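Local coordinates for polysaccharide biosynthesis protein CapD (Bacillus thuringiensis HD-771, PDB 6BWC) that probably acts as an NADP-dependent short-chain dehydrogenase-type enzyme on UDP-N-acetylglucosamine, at an early step towards CMP-pseudaminic acid for flagellin glycosylation, at residues C[129-134]-C[271-276]; C[165-170]-C[212-217]; C[203-208]-C[227-232]; C[276-281]-C[309-314]. The protein carries 2 engineered substitutions. All coordinates share one frame; numbering follows the deposited sequence.

Contact 1: C[129-134]-C[271-276]. Engineered in segment 129-134: Asn130 (natural residue Asp), Ala131 (natural residue Lys). With UD1 (uridine-diphosphate-N-acetylglucosamine), chain O.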
# COMPACT_ATOMS: atom_id res chain seq x y z
N SER C 129 -25.20 -14.20 -6.63
CA SER C 129 -26.50 -14.58 -6.07
C SER C 129 -27.65 -13.86 -6.79
O SER C 129 -27.45 -12.83 -7.42
CB SER C 129 -26.55 -14.21 -4.60
OG SER C 129 -27.88 -14.28 -4.12
N ASN C 130 -28.86 -14.39 -6.64
CA ASN C 130 -30.05 -13.69 -7.10
C ASN C 130 -30.38 -12.49 -6.16
O ASN C 130 -31.30 -11.72 -6.41
CB ASN C 130 -31.22 -14.66 -7.46
CG ASN C 130 -31.83 -15.46 -6.28
OD1 ASN C 130 -32.32 -16.58 -6.48
ND2 ASN C 130 -31.87 -14.89 -5.08
N ALA C 131 -29.61 -12.35 -5.09
CA ALA C 131 -29.63 -11.15 -4.24
C ALA C 131 -29.18 -9.85 -4.93
O ALA C 131 -29.51 -8.77 -4.48
CB ALA C 131 -28.77 -11.38 -3.00
N ALA C 132 -28.42 -9.98 -6.01
CA ALA C 132 -27.95 -8.82 -6.76
C ALA C 132 -29.06 -8.06 -7.48
O ALA C 132 -28.77 -7.01 -8.05
CB ALA C 132 -26.92 -9.28 -7.79
N ILE C 133 -30.29 -8.58 -7.49
CA ILE C 133 -31.37 -7.98 -8.24
C ILE C 133 -32.15 -7.08 -7.31
O ILE C 133 -32.78 -7.56 -6.38
CB ILE C 133 -32.30 -9.04 -8.86
CG1 ILE C 133 -31.59 -9.73 -10.02
CG2 ILE C 133 -33.55 -8.39 -9.42
CD1 ILE C 133 -30.41 -10.57 -9.62
N SER C 134 -32.13 -5.77 -7.59
CA SER C 134 -32.87 -4.81 -6.80
C SER C 134 -32.67 -5.13 -5.31
O SER C 134 -33.63 -5.44 -4.61
CB SER C 134 -34.35 -4.88 -7.22
OG SER C 134 -34.49 -4.81 -8.64
N MET C 271 -37.89 -10.04 1.27
CA MET C 271 -39.06 -10.90 1.52
C MET C 271 -39.16 -12.07 0.58
O MET C 271 -39.55 -13.17 0.97
CB MET C 271 -40.37 -10.09 1.46
CG MET C 271 -40.68 -9.30 2.73
SD MET C 271 -40.70 -10.39 4.17
CE MET C 271 -40.44 -9.15 5.41
N TYR C 272 -38.78 -11.79 -0.66
CA TYR C 272 -38.79 -12.71 -1.79
C TYR C 272 -37.45 -12.46 -2.46
O TYR C 272 -36.73 -11.54 -2.06
CB TYR C 272 -39.93 -12.36 -2.76
CG TYR C 272 -39.92 -10.90 -3.10
CD1 TYR C 272 -39.21 -10.43 -4.20
CD2 TYR C 272 -40.57 -9.98 -2.27
CE1 TYR C 272 -39.16 -9.07 -4.49
CE2 TYR C 272 -40.54 -8.63 -2.55
CZ TYR C 272 -39.83 -8.18 -3.65
OH TYR C 272 -39.80 -6.83 -3.93
N GLU C 273 -37.11 -13.24 -3.48
CA GLU C 273 -35.91 -12.98 -4.27
C GLU C 273 -36.33 -12.88 -5.72
O GLU C 273 -37.52 -12.98 -6.01
CB GLU C 273 -34.85 -14.06 -4.03
CG GLU C 273 -34.24 -14.06 -2.63
CD GLU C 273 -33.28 -12.90 -2.32
OE1 GLU C 273 -33.09 -12.01 -3.20
OE2 GLU C 273 -32.71 -12.90 -1.19
N GLU C 274 -35.38 -12.61 -6.61
CA GLU C 274 -35.67 -12.41 -8.04
C GLU C 274 -34.51 -12.97 -8.88
O GLU C 274 -33.35 -12.85 -8.51
CB GLU C 274 -35.89 -10.91 -8.35
CG GLU C 274 -36.91 -10.18 -7.45
CD GLU C 274 -37.09 -8.71 -7.81
OE1 GLU C 274 -36.43 -7.84 -7.19
OE2 GLU C 274 -37.89 -8.40 -8.71
N LEU C 275 -34.84 -13.58 -10.02
CA LEU C 275 -33.84 -14.19 -10.91
C LEU C 275 -33.21 -13.16 -11.85
O LEU C 275 -32.10 -13.39 -12.36
CB LEU C 275 -34.50 -15.28 -11.78
CG LEU C 275 -35.35 -16.37 -11.12
CD1 LEU C 275 -36.08 -17.17 -12.19
CD2 LEU C 275 -34.49 -17.27 -10.22
N MET C 276 -33.97 -12.08 -12.11
CA MET C 276 -33.56 -10.95 -12.97
C MET C 276 -34.50 -9.75 -12.83
O MET C 276 -35.68 -9.89 -12.52
CB MET C 276 -33.45 -11.35 -14.45
CG MET C 276 -34.69 -12.00 -15.04
SD MET C 276 -34.31 -12.75 -16.64
CE MET C 276 -35.35 -14.19 -16.61
C1' UD1 O . -28.76 -17.53 1.02
C2' UD1 O . -27.30 -17.19 0.82
C3' UD1 O . -27.12 -15.87 0.07
C4' UD1 O . -27.98 -15.80 -1.19
C5' UD1 O . -29.39 -16.38 -0.98
C6' UD1 O . -30.06 -16.61 -2.34
C7' UD1 O . -26.14 -18.19 2.75
C8' UD1 O . -25.70 -17.96 4.18
N2' UD1 O . -26.61 -17.12 2.10
O1' UD1 O . -29.40 -16.48 1.73
O3' UD1 O . -25.72 -15.70 -0.24
O4' UD1 O . -28.09 -14.47 -1.64
O5' UD1 O . -29.38 -17.61 -0.23
O6' UD1 O . -31.46 -16.30 -2.30
O7' UD1 O . -26.12 -19.32 2.27
N1 UD1 O . -34.23 -17.80 8.63
C2 UD1 O . -34.94 -18.09 9.83
N3 UD1 O . -34.26 -18.23 10.98
C4 UD1 O . -32.92 -18.10 11.04
C5 UD1 O . -32.20 -17.83 9.90
C6 UD1 O . -32.87 -17.70 8.70
O2 UD1 O . -36.18 -18.20 9.84
O4 UD1 O . -32.31 -18.24 12.11
C1B UD1 O . -34.93 -17.61 7.34
C2B UD1 O . -34.51 -16.38 6.53
O2' UD1 O . -35.25 -15.22 6.90
C3B UD1 O . -34.72 -16.80 5.09
C4B UD1 O . -34.47 -18.29 5.15
O4B UD1 O . -34.62 -18.70 6.51
O3B UD1 O . -36.04 -16.59 4.58
C5B UD1 O . -33.09 -18.70 4.65
O5B UD1 O . -32.01 -18.16 5.42
PA UD1 O . -30.55 -18.66 4.97
O1A UD1 O . -29.48 -18.33 5.98
O2A UD1 O . -30.59 -20.11 4.46
O3A UD1 O . -30.27 -17.98 3.53
PB UD1 O . -30.63 -16.58 2.82
O1B UD1 O . -30.38 -15.43 3.77
O2B UD1 O . -31.96 -16.57 2.06

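Contact 2: C[165-170]-C[212-217]. With NAP (NADP nicotinamide-adenine-dinucleotide phosphate), chain N.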
# COMPACT_ATOMS: atom_id res chain seq x y z
N THR C 165 -17.56 -14.72 -17.11
CA THR C 165 -18.97 -15.06 -17.09
C THR C 165 -19.48 -15.14 -15.67
O THR C 165 -18.75 -15.56 -14.77
CB THR C 165 -19.24 -16.44 -17.71
OG1 THR C 165 -18.31 -16.71 -18.76
CG2 THR C 165 -20.64 -16.52 -18.24
N SER C 166 -20.74 -14.79 -15.48
CA SER C 166 -21.41 -14.95 -14.21
C SER C 166 -22.49 -16.03 -14.26
O SER C 166 -23.19 -16.20 -15.25
CB SER C 166 -22.00 -13.61 -13.77
OG SER C 166 -20.97 -12.77 -13.30
N VAL C 167 -22.60 -16.76 -13.17
CA VAL C 167 -23.67 -17.72 -12.94
C VAL C 167 -24.49 -17.01 -11.85
O VAL C 167 -24.07 -15.95 -11.40
CB VAL C 167 -23.02 -19.06 -12.58
CG1 VAL C 167 -23.56 -19.69 -11.33
CG2 VAL C 167 -23.11 -20.01 -13.75
N ARG C 168 -25.67 -17.50 -11.45
CA ARG C 168 -26.48 -16.77 -10.45
C ARG C 168 -27.41 -17.70 -9.70
O ARG C 168 -28.38 -18.22 -10.26
CB ARG C 168 -27.25 -15.63 -11.14
CG ARG C 168 -27.64 -14.42 -10.28
CD ARG C 168 -28.60 -13.50 -11.05
NE ARG C 168 -27.98 -12.34 -11.72
CZ ARG C 168 -28.62 -11.45 -12.50
NH1 ARG C 168 -29.91 -11.56 -12.77
NH2 ARG C 168 -27.97 -10.42 -13.02
N PHE C 169 -27.11 -17.89 -8.43
CA PHE C 169 -27.72 -18.95 -7.62
C PHE C 169 -28.92 -18.44 -6.81
O PHE C 169 -29.05 -17.24 -6.52
CB PHE C 169 -26.72 -19.50 -6.57
CG PHE C 169 -25.47 -20.17 -7.12
CD1 PHE C 169 -24.32 -20.18 -6.35
CD2 PHE C 169 -25.44 -20.81 -8.35
CE1 PHE C 169 -23.16 -20.80 -6.79
CE2 PHE C 169 -24.29 -21.43 -8.80
CZ PHE C 169 -23.14 -21.42 -8.02
N GLY C 170 -29.76 -19.39 -6.40
CA GLY C 170 -30.65 -19.18 -5.26
C GLY C 170 -30.25 -20.10 -4.14
O GLY C 170 -29.26 -20.81 -4.24
N MET C 212 -23.62 -28.09 -11.37
CA MET C 212 -23.75 -28.29 -12.82
C MET C 212 -23.96 -26.99 -13.56
O MET C 212 -23.45 -26.82 -14.67
CB MET C 212 -24.88 -29.26 -13.18
CG MET C 212 -24.61 -30.71 -12.82
SD MET C 212 -22.93 -31.28 -13.19
CE MET C 212 -22.85 -30.89 -14.96
N LEU C 213 -24.71 -26.08 -12.96
CA LEU C 213 -24.90 -24.75 -13.52
C LEU C 213 -23.54 -24.10 -13.78
O LEU C 213 -23.26 -23.69 -14.90
CB LEU C 213 -25.75 -23.88 -12.57
CG LEU C 213 -26.10 -22.46 -13.04
CD1 LEU C 213 -26.86 -22.51 -14.37
CD2 LEU C 213 -26.88 -21.63 -12.01
N THR C 214 -22.71 -24.06 -12.74
CA THR C 214 -21.38 -23.44 -12.80
C THR C 214 -20.44 -24.14 -13.80
O THR C 214 -19.89 -23.50 -14.71
CB THR C 214 -20.69 -23.41 -11.41
OG1 THR C 214 -21.65 -23.19 -10.36
CG2 THR C 214 -19.63 -22.29 -11.36
N ILE C 215 -20.29 -25.46 -13.65
CA ILE C 215 -19.51 -26.26 -14.59
C ILE C 215 -19.97 -26.09 -16.08
O ILE C 215 -19.12 -25.90 -16.96
CB ILE C 215 -19.44 -27.74 -14.13
CG1 ILE C 215 -18.42 -27.87 -13.01
CG2 ILE C 215 -19.06 -28.68 -15.26
CD1 ILE C 215 -18.55 -29.14 -12.21
N GLU C 216 -21.29 -26.13 -16.34
CA GLU C 216 -21.83 -25.86 -17.73
C GLU C 216 -21.41 -24.51 -18.27
O GLU C 216 -20.89 -24.40 -19.39
CB GLU C 216 -23.36 -25.92 -17.81
CG GLU C 216 -23.87 -27.10 -18.62
CD GLU C 216 -23.91 -26.83 -20.12
OE1 GLU C 216 -24.57 -25.84 -20.52
OE2 GLU C 216 -23.34 -27.61 -20.92
N ALA C 217 -21.63 -23.47 -17.47
CA ALA C 217 -21.24 -22.12 -17.83
C ALA C 217 -19.73 -22.01 -18.04
O ALA C 217 -19.29 -21.19 -18.83
CB ALA C 217 -21.71 -21.13 -16.77
PA NAP N . -19.04 -21.20 1.71
O1A NAP N . -19.34 -22.62 2.10
O2A NAP N . -18.96 -20.21 2.81
O5B NAP N . -17.70 -21.15 0.84
C5B NAP N . -16.87 -19.99 0.89
C4B NAP N . -15.47 -20.35 0.39
O4B NAP N . -14.64 -19.20 0.22
C3B NAP N . -14.76 -21.20 1.40
O3B NAP N . -13.92 -22.05 0.63
C2B NAP N . -14.00 -20.19 2.23
O2B NAP N . -12.97 -20.87 2.92
C1B NAP N . -13.54 -19.21 1.15
N9A NAP N . -13.23 -17.78 1.49
C8A NAP N . -13.94 -16.88 2.23
N7A NAP N . -13.31 -15.65 2.28
C5A NAP N . -12.19 -15.77 1.55
C6A NAP N . -11.04 -14.91 1.17
N6A NAP N . -10.95 -13.63 1.56
N1A NAP N . -10.08 -15.43 0.39
C2A NAP N . -10.11 -16.70 -0.04
N3A NAP N . -11.10 -17.55 0.27
C4A NAP N . -12.15 -17.16 1.04
O3 NAP N . -20.07 -20.64 0.59
PN NAP N . -20.89 -21.49 -0.52
O1N NAP N . -20.05 -22.61 -1.11
O2N NAP N . -22.27 -21.75 0.00
O5D NAP N . -21.13 -20.37 -1.63
C5D NAP N . -20.16 -20.16 -2.61
C4D NAP N . -20.54 -18.96 -3.48
O4D NAP N . -21.91 -19.12 -3.87
C3D NAP N . -20.40 -17.56 -2.87
O3D NAP N . -19.74 -16.72 -3.81
C2D NAP N . -21.82 -17.08 -2.65
O2D NAP N . -21.97 -15.67 -2.85
C1D NAP N . -22.59 -17.87 -3.72
N1N NAP N . -24.00 -18.11 -3.40
C2N NAP N . -24.30 -19.02 -2.46
C3N NAP N . -25.59 -19.34 -2.09
C7N NAP N . -25.91 -20.33 -1.02
O7N NAP N . -27.08 -20.40 -0.64
N7N NAP N . -24.97 -21.09 -0.47
C4N NAP N . -26.72 -18.67 -2.79
C5N NAP N . -26.29 -17.69 -3.79
C6N NAP N . -24.95 -17.46 -4.08
P2B NAP N . -12.23 -20.20 4.19
O1X NAP N . -11.50 -21.42 4.71
O2X NAP N . -11.25 -19.19 3.61
O3X NAP N . -13.32 -19.59 5.09

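Contact 3: C[203-208]-C[227-232]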
# COMPACT_ATOMS: atom_id res chain seq x y z
N PHE C 203 -36.37 -18.69 -3.88
CA PHE C 203 -35.90 -19.64 -4.92
C PHE C 203 -34.82 -20.53 -4.31
O PHE C 203 -33.88 -20.01 -3.73
CB PHE C 203 -35.29 -18.92 -6.11
CG PHE C 203 -36.29 -18.36 -7.08
CD1 PHE C 203 -36.56 -17.00 -7.12
CD2 PHE C 203 -36.95 -19.20 -7.97
CE1 PHE C 203 -37.49 -16.49 -8.03
CE2 PHE C 203 -37.87 -18.69 -8.88
CZ PHE C 203 -38.13 -17.34 -8.91
N MET C 204 -34.95 -21.84 -4.43
CA MET C 204 -33.98 -22.79 -3.85
C MET C 204 -33.55 -23.88 -4.85
O MET C 204 -34.38 -24.45 -5.57
CB MET C 204 -34.54 -23.43 -2.55
CG MET C 204 -35.06 -22.41 -1.53
SD MET C 204 -35.27 -22.86 0.22
CE MET C 204 -33.70 -23.55 0.66
N MET C 205 -32.23 -24.17 -4.88
CA MET C 205 -31.62 -25.15 -5.79
C MET C 205 -30.84 -26.20 -4.99
O MET C 205 -30.50 -25.99 -3.84
CB MET C 205 -30.74 -24.44 -6.84
CG MET C 205 -29.44 -23.84 -6.33
SD MET C 205 -28.68 -22.57 -7.38
CE MET C 205 -28.49 -23.51 -8.90
N THR C 206 -30.61 -27.36 -5.61
CA THR C 206 -29.76 -28.42 -5.03
C THR C 206 -28.24 -28.11 -5.19
O THR C 206 -27.80 -27.22 -5.94
CB THR C 206 -30.09 -29.83 -5.64
OG1 THR C 206 -29.69 -29.92 -7.01
CG2 THR C 206 -31.60 -30.18 -5.51
N LEU C 207 -27.42 -28.84 -4.45
CA LEU C 207 -25.98 -28.67 -4.57
C LEU C 207 -25.54 -29.02 -5.98
O LEU C 207 -24.70 -28.32 -6.52
CB LEU C 207 -25.28 -29.56 -3.56
CG LEU C 207 -23.77 -29.54 -3.43
CD1 LEU C 207 -23.22 -28.13 -3.38
CD2 LEU C 207 -23.38 -30.30 -2.17
N ASN C 208 -26.14 -30.07 -6.56
CA ASN C 208 -25.82 -30.54 -7.93
C ASN C 208 -26.36 -29.64 -9.01
O ASN C 208 -25.76 -29.49 -10.06
CB ASN C 208 -26.38 -31.95 -8.22
CG ASN C 208 -25.80 -33.00 -7.31
OD1 ASN C 208 -26.40 -33.32 -6.28
ND2 ASN C 208 -24.64 -33.53 -7.65
N PHE C 227 -25.74 -16.87 -16.57
CA PHE C 227 -26.64 -18.03 -16.53
C PHE C 227 -27.48 -18.11 -15.22
O PHE C 227 -26.93 -18.03 -14.12
CB PHE C 227 -25.83 -19.31 -16.68
CG PHE C 227 -25.11 -19.43 -17.99
CD1 PHE C 227 -23.86 -18.89 -18.17
CD2 PHE C 227 -25.68 -20.12 -19.05
CE1 PHE C 227 -23.19 -19.03 -19.38
CE2 PHE C 227 -25.03 -20.24 -20.26
CZ PHE C 227 -23.78 -19.70 -20.43
N ILE C 228 -28.80 -18.28 -15.34
CA ILE C 228 -29.68 -18.53 -14.17
C ILE C 228 -30.58 -19.74 -14.42
O ILE C 228 -31.15 -19.91 -15.50
CB ILE C 228 -30.59 -17.34 -13.81
CG1 ILE C 228 -29.86 -16.01 -13.90
CG2 ILE C 228 -31.21 -17.54 -12.42
CD1 ILE C 228 -30.04 -15.32 -15.23
N LEU C 229 -30.74 -20.53 -13.38
CA LEU C 229 -31.39 -21.82 -13.47
C LEU C 229 -32.85 -21.64 -13.12
O LEU C 229 -33.17 -20.83 -12.26
CB LEU C 229 -30.72 -22.77 -12.48
CG LEU C 229 -30.87 -24.27 -12.72
CD1 LEU C 229 -30.20 -24.73 -14.02
CD2 LEU C 229 -30.27 -25.01 -11.52
N LYS C 230 -33.74 -22.37 -13.79
CA LYS C 230 -35.17 -22.32 -13.45
C LYS C 230 -35.25 -23.06 -12.14
O LYS C 230 -34.92 -24.24 -12.08
CB LYS C 230 -36.07 -22.99 -14.48
CG LYS C 230 -35.80 -22.68 -15.94
CD LYS C 230 -36.96 -22.00 -16.66
CE LYS C 230 -37.05 -22.49 -18.09
NZ LYS C 230 -37.52 -21.47 -19.06
N MET C 231 -35.65 -22.38 -11.07
CA MET C 231 -35.65 -22.99 -9.76
C MET C 231 -37.02 -22.93 -9.13
O MET C 231 -37.80 -22.02 -9.39
CB MET C 231 -34.63 -22.31 -8.85
CG MET C 231 -33.17 -22.40 -9.32
SD MET C 231 -32.26 -20.85 -9.08
CE MET C 231 -32.46 -20.79 -7.33
N PRO C 232 -37.33 -23.91 -8.30
CA PRO C 232 -38.60 -23.93 -7.61
C PRO C 232 -38.63 -22.99 -6.40
O PRO C 232 -37.64 -22.87 -5.67
CB PRO C 232 -38.68 -25.38 -7.14
CG PRO C 232 -37.25 -25.76 -6.91
CD PRO C 232 -36.53 -25.12 -8.04

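Contact 4: C[276-281]-C[309-314]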
# COMPACT_ATOMS: atom_id res chain seq x y z
N MET C 276 -33.97 -12.08 -12.11
CA MET C 276 -33.56 -10.95 -12.97
C MET C 276 -34.50 -9.75 -12.83
O MET C 276 -35.68 -9.89 -12.52
CB MET C 276 -33.45 -11.35 -14.45
CG MET C 276 -34.69 -12.00 -15.04
SD MET C 276 -34.31 -12.75 -16.64
CE MET C 276 -35.35 -14.19 -16.61
N THR C 277 -33.97 -8.56 -13.06
CA THR C 277 -34.82 -7.38 -13.18
C THR C 277 -35.77 -7.57 -14.36
O THR C 277 -35.55 -8.39 -15.26
CB THR C 277 -33.98 -6.11 -13.40
OG1 THR C 277 -33.05 -6.34 -14.48
CG2 THR C 277 -33.20 -5.76 -12.14
N HIS C 278 -36.86 -6.80 -14.35
CA HIS C 278 -37.78 -6.77 -15.47
C HIS C 278 -37.03 -6.40 -16.76
O HIS C 278 -37.16 -7.12 -17.77
CB HIS C 278 -38.90 -5.77 -15.23
CG HIS C 278 -39.90 -5.76 -16.34
ND1 HIS C 278 -39.75 -5.02 -17.48
CD2 HIS C 278 -41.05 -6.46 -16.49
CE1 HIS C 278 -40.77 -5.24 -18.29
NE2 HIS C 278 -41.57 -6.11 -17.71
N ASP C 279 -36.26 -5.29 -16.70
CA ASP C 279 -35.32 -4.82 -17.77
C ASP C 279 -34.50 -5.96 -18.42
O ASP C 279 -34.45 -6.07 -19.64
CB ASP C 279 -34.38 -3.74 -17.19
CG ASP C 279 -33.40 -3.14 -18.22
OD1 ASP C 279 -32.20 -3.09 -17.86
OD2 ASP C 279 -33.80 -2.70 -19.33
N GLU C 280 -33.91 -6.82 -17.59
CA GLU C 280 -33.12 -7.96 -18.08
C GLU C 280 -33.96 -9.03 -18.77
O GLU C 280 -33.48 -9.71 -19.69
CB GLU C 280 -32.35 -8.60 -16.92
CG GLU C 280 -31.07 -7.88 -16.54
CD GLU C 280 -30.36 -8.58 -15.40
OE1 GLU C 280 -31.04 -8.95 -14.42
OE2 GLU C 280 -29.13 -8.76 -15.50
N SER C 281 -35.21 -9.17 -18.32
CA SER C 281 -36.13 -10.14 -18.92
C SER C 281 -36.52 -9.80 -20.36
O SER C 281 -37.09 -10.65 -21.03
CB SER C 281 -37.39 -10.33 -18.05
OG SER C 281 -38.34 -9.29 -18.26
N ALA C 309 -36.90 -14.90 -24.18
CA ALA C 309 -37.67 -15.25 -23.00
C ALA C 309 -38.87 -14.35 -22.96
O ALA C 309 -38.89 -13.34 -23.67
CB ALA C 309 -36.83 -15.05 -21.75
N LYS C 310 -39.84 -14.69 -22.12
CA LYS C 310 -40.97 -13.78 -21.87
C LYS C 310 -40.50 -12.62 -20.96
O LYS C 310 -39.61 -12.82 -20.13
CB LYS C 310 -42.17 -14.52 -21.27
CG LYS C 310 -43.51 -13.84 -21.57
CD LYS C 310 -43.96 -14.00 -23.03
CE LYS C 310 -44.58 -12.72 -23.59
NZ LYS C 310 -45.42 -12.94 -24.82
N ALA C 311 -41.09 -11.42 -21.14
CA ALA C 311 -40.86 -10.28 -20.21
C ALA C 311 -41.51 -10.57 -18.86
O ALA C 311 -42.05 -11.65 -18.64
CB ALA C 311 -41.41 -8.98 -20.78
N GLY C 312 -41.44 -9.62 -17.94
CA GLY C 312 -42.20 -9.71 -16.69
C GLY C 312 -41.35 -10.03 -15.48
O GLY C 312 -40.17 -10.34 -15.61
N PHE C 313 -41.98 -10.00 -14.32
CA PHE C 313 -41.28 -9.96 -13.06
C PHE C 313 -41.17 -11.37 -12.51
O PHE C 313 -42.13 -11.91 -11.99
CB PHE C 313 -41.99 -9.00 -12.10
CG PHE C 313 -42.15 -7.60 -12.65
CD1 PHE C 313 -41.22 -6.61 -12.37
CD2 PHE C 313 -43.22 -7.28 -13.50
CE1 PHE C 313 -41.37 -5.33 -12.90
CE2 PHE C 313 -43.37 -6.00 -14.04
CZ PHE C 313 -42.45 -5.03 -13.74
N TYR C 314 -39.97 -11.95 -12.65
CA TYR C 314 -39.62 -13.30 -12.15
C TYR C 314 -39.24 -13.26 -10.66
O TYR C 314 -38.06 -13.27 -10.32
CB TYR C 314 -38.45 -13.90 -12.97
CG TYR C 314 -38.82 -14.25 -14.40
CD1 TYR C 314 -39.07 -15.57 -14.78
CD2 TYR C 314 -38.92 -13.26 -15.37
CE1 TYR C 314 -39.41 -15.88 -16.09
CE2 TYR C 314 -39.27 -13.56 -16.68
CZ TYR C 314 -39.51 -14.87 -17.04
OH TYR C 314 -39.84 -15.16 -18.34

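Contact 1: C[129-134]-C[271-276]
Asn130, an engineered residue (Asp in nature), brings ND2 against both Glu273 and the bound UDP-N-acetylglucosamine, yet no hydrogen bond joins segments 129-134 and 271-276. ND2 lies 3.3 Å from Glu273 CB. The same nitrogen gives a weak bond to O6' of UD1 at 3.1 Å. CG of Asn130 sits between the backbone N and the carbonyl carbon (chi1 67°); the Asn130 and Glu273 side chains cross at about a right angle, their amide and carboxylate planes 36° apart. Glu273 CG comes 3.6 Å from O6' of UD1, so both segments contact the sugar.

Further along, the contact is mainly through carbon atoms. Ile133 CG2 packs on Glu274 CB at 3.6 Å, and Ile133 CG1 reaches Met276 CA. The Glu274 chain is extended beyond CG; its carboxylate forms a salt bridge with Lys270, which also bonds the carbonyls of Ile133 and Ser134.

Ser129 OG accepts a nearly straight bond from Ala131 N (2.8 Å, 169°), closing an ST turn. Ser129 OG also bonds O4' of UD1 at 2.5 Å, a length too short to be trusted. Ala131, also engineered (Lys in nature), has CB 3.4 Å from O4' of UD1. Tyr139 packs on Ser129 and Ala131, and Lys143 touches Ala132. This Tyr-Lys pair at the start of helix 138-156, beside a serine ending a Rossmann strand, is typical of the short-chain dehydrogenase active site.

Contact 2: C[165-170]-C[212-217]
Thr214 OG1 is bonded to the Ala210 carbonyl one helical turn back and also meets the edge of Phe169. OG1 lies in the plane of that ring, 3.3 Å from Phe169 CZ. Its position anti to the carbonyl carbon (chi1 -35°) puts the oxygen beside its own backbone N, and the two side chains cross at about a right angle. The bond to Ala210 satisfies this buried hydroxyl within its own helix.

The rest of the interface is apolar. Val167 divides its methyls: CG1 meets Leu213 CD2 at 3.9 Å, while CG2 rests on Ala217 CB at 3.5 Å. Leu213 CD2 also reaches the ring edge at Phe169 CD2, 4.0 Å away. Leu213 thus bridges two strand residues whose side chains run past it in the opposite direction.

Phe169 connects this packing to the cofactor. Its CB lies 3.3 Å from C5N of the NADP nicotinamide ring, and the ring edge runs on to the ribose oxygen O4D. The Gly170 carbonyl lies close to C4N.

The Arg168 side chain starts out away from the helix; its guanidinium forms salt bridges with Glu147 and Glu280. Strand 165-169 and helix segment 212-217 run almost antiparallel (166°), with their axes 8.7 Å apart. Helix 207-220 therefore lies against one face of the main sheet, where Thr214 also touches strand 123-129 and Ala217 touches strand 226-229.

Contact 3: C[203-208]-C[227-232]
This is a buried contact at the junction between the large Rossmann sheet and the small three-stranded sheet. Chain 227-232 leaves strand 226-229 of the large sheet and turns past strand 203-205 of the small one. The touching parts run 111° apart.

One backbone bond joins them. Met204 N donates to Pro232 O at 3.1 Å, with an N-H...O angle of 168°. It comes just before strand 233-235, which pairs antiparallel with strand 201-205. The Pro232 ring lies close by, with CD 3.3 Å from Met204 O.

Met231 fills the middle. Its chain bends at chi2 and chi3, and its CE packs 3.6 Å from Phe203 CB. Its CG lies 4.0 Å from Met205 CB. The Met231 carbonyl approaches the edge of the Phe203 ring, with its O 3.3 Å from Phe203 CD2.

Met205 makes the last apolar link. Its CG stands between the backbone N and the carbonyl carbon (chi1 71°), and a bend at chi3 turns the terminal methyl. That CE meets Leu229 CD2 at 3.5 Å, the two side chains crossing at about a right angle. Met205 also packs on Phe169 and Leu213.

Beyond the strand, Thr206 is the N-cap of helix 207-220, its OG1 bonded to Gln209 N. A small sheet attached to the Rossmann sheet in this way, with UDP-N-acetylglucosamine bound nearby, is consistent with the extended short-chain dehydrogenases that act on nucleotide sugars.

Contact 4: C[276-281]-C[309-314]
A Met-aromatic contact marks this meeting of two loops, 276-281 and 309-314, in which Met276 CE lies over the Tyr314 ring and His278 CD2 over the Phe313 ring. Met276 CE stands above the centre of the Tyr314 ring, 3.9 Å from CD2 of that ring, in a CH-pi contact. The two side chains lie side by side and point the same way. Phe291 of strand 290-293 meets the Tyr314 ring edge-to-face.

CG of His278, anti to the backbone N (chi1 -177°), carries the imidazole to Phe313. His278 CD2 lies over one face of the Phe313 ring, offset toward the rim and 3.4 Å from CE2. The two ring planes are inclined by 35°. His278 CD2 also touches Gly312 CA at 3.5 Å. Gly312 has backbone angles at which a side chain would collide with the carbonyl O of Ala311.

Within 276-281 there is an ST motif: Thr277 OG1 accepts from Glu280 N at 3.3 Å, and Thr277 N in turn donates to Glu280 OE1. Ser281 OG lies very close to the His278 carbonyl O (2.5 Å), too short to be trusted in detail; the same OG lies 3.3 Å from Ala311 CA. Within the second loop, Tyr314 OH donates to Lys310 O at 3.0 Å, from 42° out of the carbonyl plane.

From the N terminus, contact 1 opens first, at the end of strand 123-129, and closes the longest loop, returning only at 271-276. Contacts 2 and 3 both fall within that loop. They cross each other, since their segments alternate along the chain: 165-170, 203-208, 212-217, 227-232. Both use helix 207-220 and reach adjacent strands of the main sheet, where Ser166 O and Phe227 N meet. Contact 4 follows in series, sharing Met276 with contact 1 and closing a short loop at 309-314. Arg168 ties the group together, reaching Leu275 of contact 1 and Glu280 of contact 4, while Asn130 N meets Phe169 O.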